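PDB 4US5: luciferase-like monooxygenase from Streptomyces bottropensis, which probably acts as a flavin-dependent monooxygenase of the bacterial luciferase family, inserting one oxygen atom from molecular oxygen into an organic substrate. Local coordinates for residues E51-V56 and G253-L258. Numbering follows the deposited sequence.
With NA (sodium ion), chain Q.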
ATOM      1  N   GLU B  51      15.040   3.354 -10.331  1.00 26.31           N
ATOM      2  CA  GLU B  51      15.217   3.267 -11.776  1.00 27.68           C
ATOM      3  C   GLU B  51      14.302   4.318 -12.401  1.00 29.01           C
ATOM      4  O   GLU B  51      13.084   4.308 -12.154  1.00 27.09           O
ATOM      5  CB  GLU B  51      14.857   1.878 -12.284  1.00 29.01           C
ATOM      6  CG  GLU B  51      15.882   0.817 -11.913  1.00 31.44           C
ATOM      7  CD  GLU B  51      15.489  -0.591 -12.297  1.00 32.57           C
ATOM      8  OE1 GLU B  51      14.302  -0.857 -12.619  1.00 31.20           O
ATOM      9  OE2 GLU B  51      16.381  -1.488 -12.182  1.00 32.96           O
ATOM     10  N   ILE B  52      14.867   5.251 -13.175  1.00 28.26           N
ATOM     11  CA  ILE B  52      14.043   6.283 -13.785  1.00 25.59           C
ATOM     12  C   ILE B  52      13.070   5.663 -14.774  1.00 23.18           C
ATOM     13  O   ILE B  52      12.061   6.279 -15.113  1.00 19.73           O
ATOM     14  CB  ILE B  52      14.865   7.428 -14.469  1.00 26.31           C
ATOM     15  CG1 ILE B  52      15.818   6.898 -15.558  1.00 27.55           C
ATOM     16  CG2 ILE B  52      15.635   8.215 -13.424  1.00 31.09           C
ATOM     17  CD1 ILE B  52      16.343   8.011 -16.468  1.00 29.40           C
ATOM     18  N   PHE B  53      13.369   4.461 -15.253  1.00 21.01           N
ATOM     19  CA  PHE B  53      12.564   3.898 -16.333  1.00 20.08           C
ATOM     20  C   PHE B  53      11.499   2.908 -15.824  1.00 20.14           C
ATOM     21  O   PHE B  53      10.787   2.363 -16.645  1.00 16.74           O
ATOM     22  CB  PHE B  53      13.437   3.191 -17.385  1.00 21.97           C
ATOM     23  CG  PHE B  53      14.433   2.227 -16.783  1.00 22.96           C
ATOM     24  CD1 PHE B  53      14.075   0.913 -16.533  1.00 24.83           C
ATOM     25  CD2 PHE B  53      15.718   2.644 -16.481  1.00 22.63           C
ATOM     26  CE1 PHE B  53      14.997   0.018 -15.962  1.00 27.15           C
ATOM     27  CE2 PHE B  53      16.635   1.771 -15.939  1.00 26.03           C
ATOM     28  CZ  PHE B  53      16.270   0.454 -15.660  1.00 25.42           C
ATOM     29  N   ASN B  54      11.378   2.727 -14.510  1.00 18.06           N
ATOM     30  CA  ASN B  54      10.270   1.931 -13.941  1.00 20.08           C
ATOM     31  C   ASN B  54       9.630   2.725 -12.809  1.00 20.05           C
ATOM     32  O   ASN B  54      10.331   3.210 -11.907  1.00 19.45           O
ATOM     33  CB  ASN B  54      10.782   0.597 -13.449  1.00 21.86           C
ATOM     34  CG  ASN B  54      11.089  -0.370 -14.570  1.00 23.96           C
ATOM     35  OD1 ASN B  54      10.331  -0.517 -15.529  1.00 25.23           O
ATOM     36  ND2 ASN B  54      12.182  -1.113 -14.415  1.00 26.30           N
ATOM     37  N   ALA B  55       8.304   2.795 -12.804  1.00 18.35           N
ATOM     38  CA  ALA B  55       7.564   3.746 -11.939  1.00 17.67           C
ATOM     39  C   ALA B  55       7.098   3.234 -10.557  1.00 18.60           C
ATOM     40  O   ALA B  55       6.602   4.019  -9.766  1.00 20.07           O
ATOM     41  CB  ALA B  55       6.362   4.273 -12.686  1.00 16.56           C
ATOM     42  N   VAL B  56       7.208   1.937 -10.288  1.00 17.07           N
ATOM     43  CA  VAL B  56       6.588   1.363  -9.106  1.00 16.95           C
ATOM     44  C   VAL B  56       7.582   0.646  -8.199  1.00 16.75           C
ATOM     45  O   VAL B  56       7.929  -0.526  -8.428  1.00 17.67           O
ATOM     46  CB  VAL B  56       5.477   0.346  -9.449  1.00 19.86           C
ATOM     47  CG1 VAL B  56       4.835  -0.184  -8.167  1.00 18.84           C
ATOM     48  CG2 VAL B  56       4.424   0.997 -10.294  1.00 20.50           C
ATOM     49  N   GLY B 253      25.905   2.000 -21.182  1.00 27.40           N
ATOM     50  CA  GLY B 253      25.737   2.798 -19.963  1.00 28.58           C
ATOM     51  C   GLY B 253      24.858   4.035 -20.131  1.00 24.92           C
ATOM     52  O   GLY B 253      24.912   4.947 -19.317  1.00 27.64           O
ATOM     53  N   ASP B 254      24.039   4.029 -21.177  1.00 26.25           N
ATOM     54  CA  ASP B 254      23.165   5.130 -21.525  1.00 25.45           C
ATOM     55  C   ASP B 254      21.795   4.767 -20.954  1.00 26.67           C
ATOM     56  O   ASP B 254      21.037   3.999 -21.568  1.00 26.47           O
ATOM     57  CB  ASP B 254      23.150   5.276 -23.030  1.00 23.11           C
ATOM     58  CG  ASP B 254      22.223   6.354 -23.533  1.00 23.47           C
ATOM     59  OD1 ASP B 254      21.639   7.092 -22.728  1.00 24.74           O
ATOM     60  OD2 ASP B 254      22.075   6.439 -24.768  1.00 23.41           O
ATOM     61  N   VAL B 255      21.480   5.349 -19.802  1.00 26.51           N
ATOM     62  CA  VAL B 255      20.250   5.040 -19.054  1.00 28.71           C
ATOM     63  C   VAL B 255      19.213   6.115 -19.263  1.00 26.98           C
ATOM     64  O   VAL B 255      19.309   7.205 -18.706  1.00 27.04           O
ATOM     65  CB  VAL B 255      20.558   4.897 -17.538  1.00 27.75           C
ATOM     66  CG1 VAL B 255      19.292   4.518 -16.754  1.00 33.30           C
ATOM     67  CG2 VAL B 255      21.639   3.843 -17.327  1.00 29.86           C
ATOM     68  N   ARG B 256      18.207   5.807 -20.068  1.00 26.78           N
ATOM     69  CA  ARG B 256      17.147   6.750 -20.367  1.00 26.47           C
ATOM     70  C   ARG B 256      15.798   6.052 -20.404  1.00 27.26           C
ATOM     71  O   ARG B 256      15.714   4.836 -20.305  1.00 24.48           O
ATOM     72  CB  ARG B 256      17.420   7.461 -21.696  1.00 26.40           C
ATOM     73  CG  ARG B 256      18.559   8.467 -21.586  1.00 27.16           C
ATOM     74  CD  ARG B 256      18.669   9.288 -22.873  1.00 25.89           C
ATOM     75  NE  ARG B 256      19.497   8.694 -23.903  1.00 25.58           N
ATOM     76  CZ  ARG B 256      19.508   9.041 -25.196  1.00 24.20           C
ATOM     77  NH1 ARG B 256      18.701   9.971 -25.701  1.00 23.50           N
ATOM     78  NH2 ARG B 256      20.330   8.417 -25.997  1.00 26.76           N
ATOM     79  N   LEU B 257      14.748   6.846 -20.526  1.00 24.71           N
ATOM     80  CA  LEU B 257      13.414   6.345 -20.639  1.00 22.91           C
ATOM     81  C   LEU B 257      13.263   5.538 -21.930  1.00 23.27           C
ATOM     82  O   LEU B 257      14.064   5.682 -22.859  1.00 20.17           O
ATOM     83  CB  LEU B 257      12.418   7.502 -20.606  1.00 24.02           C
ATOM     84  CG  LEU B 257      12.509   8.481 -19.415  1.00 25.36           C
ATOM     85  CD1 LEU B 257      11.379   9.490 -19.521  1.00 26.74           C
ATOM     86  CD2 LEU B 257      12.471   7.767 -18.075  1.00 26.61           C
ATOM     87  N   LEU B 258      12.227   4.671 -21.991  1.00 20.00           N
ATOM     88  CA  LEU B 258      11.991   3.899 -23.200  1.00 21.44           C
ATOM     89  C   LEU B 258      11.838   4.831 -24.418  1.00 20.72           C
ATOM     90  O   LEU B 258      11.031   5.755 -24.404  1.00 20.18           O
ATOM     91  CB  LEU B 258      10.748   3.013 -23.080  1.00 20.18           C
ATOM     92  CG  LEU B 258      10.788   1.749 -22.231  1.00 21.94           C
ATOM     93  CD1 LEU B 258       9.541   0.894 -22.547  1.00 21.36           C
ATOM     94  CD2 LEU B 258      12.026   0.941 -22.451  1.00 26.59           C
TER
HETATM   95 NA    NA Q1340      12.105   2.663  -9.856  1.00 34.11          NA
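Two irregular loops of a luciferase-like TIM barrel meet here, one following strand 42-45 and the other joining helix 233-251 to helix 261-268, and they illustrate how a type I turn held by its own bonds can present apolar groups to a passing chain. Glu51 to Asn54 form the turn, whose corner residues, Ile52 and Phe53, both point toward 253-258. The packing is tightest at Leu257, where CD2 lies 3.3 Å from Ile52 O and 4.2 Å from Ile52 CD1, resting on the turn's backbone as well as its side chain. Phe53 has CG between backbone N and carbonyl carbon (chi1 49°), and its ring meets Val255 CG1 at the edge, with CE2 3.9 Å from that methyl. Glu51 CB lies over one ring face, offset toward the rim, while Phe246 of helix 233-251 packs edge-to-face with the same ring.

The turn is braced: Asn54 ND2 donates to Glu51 OE1 (2.8 Å), and Glu51 O and Asn54 O bind a sodium ion together with His48 O and Ser159 OG of the second subunit.

Toward solvent, at exposed Val255 and Arg256, the fit loosens. Ile52 CD1 lies 3.8 Å from Val255 O but reaches Arg256 only at CA (4.2 Å). CB of Arg256 points away from the turn, and its guanidinium grips Asp254 side-on: NE meets OD1 and NH2 meets OD2 at 2.9 Å, each through a syn lone pair. Asp254 N also joins the Schellman motif ending helix 233-251, with Gly253 as C-prime. Hydrogen bonds and a sodium ion shared with the second subunit thus hold 51-56, and a salt bridge holds 253-258, whereas the loops adhere through van der Waals contact of methyls with carbonyls, an aromatic edge and one another, probably with little directional constraint.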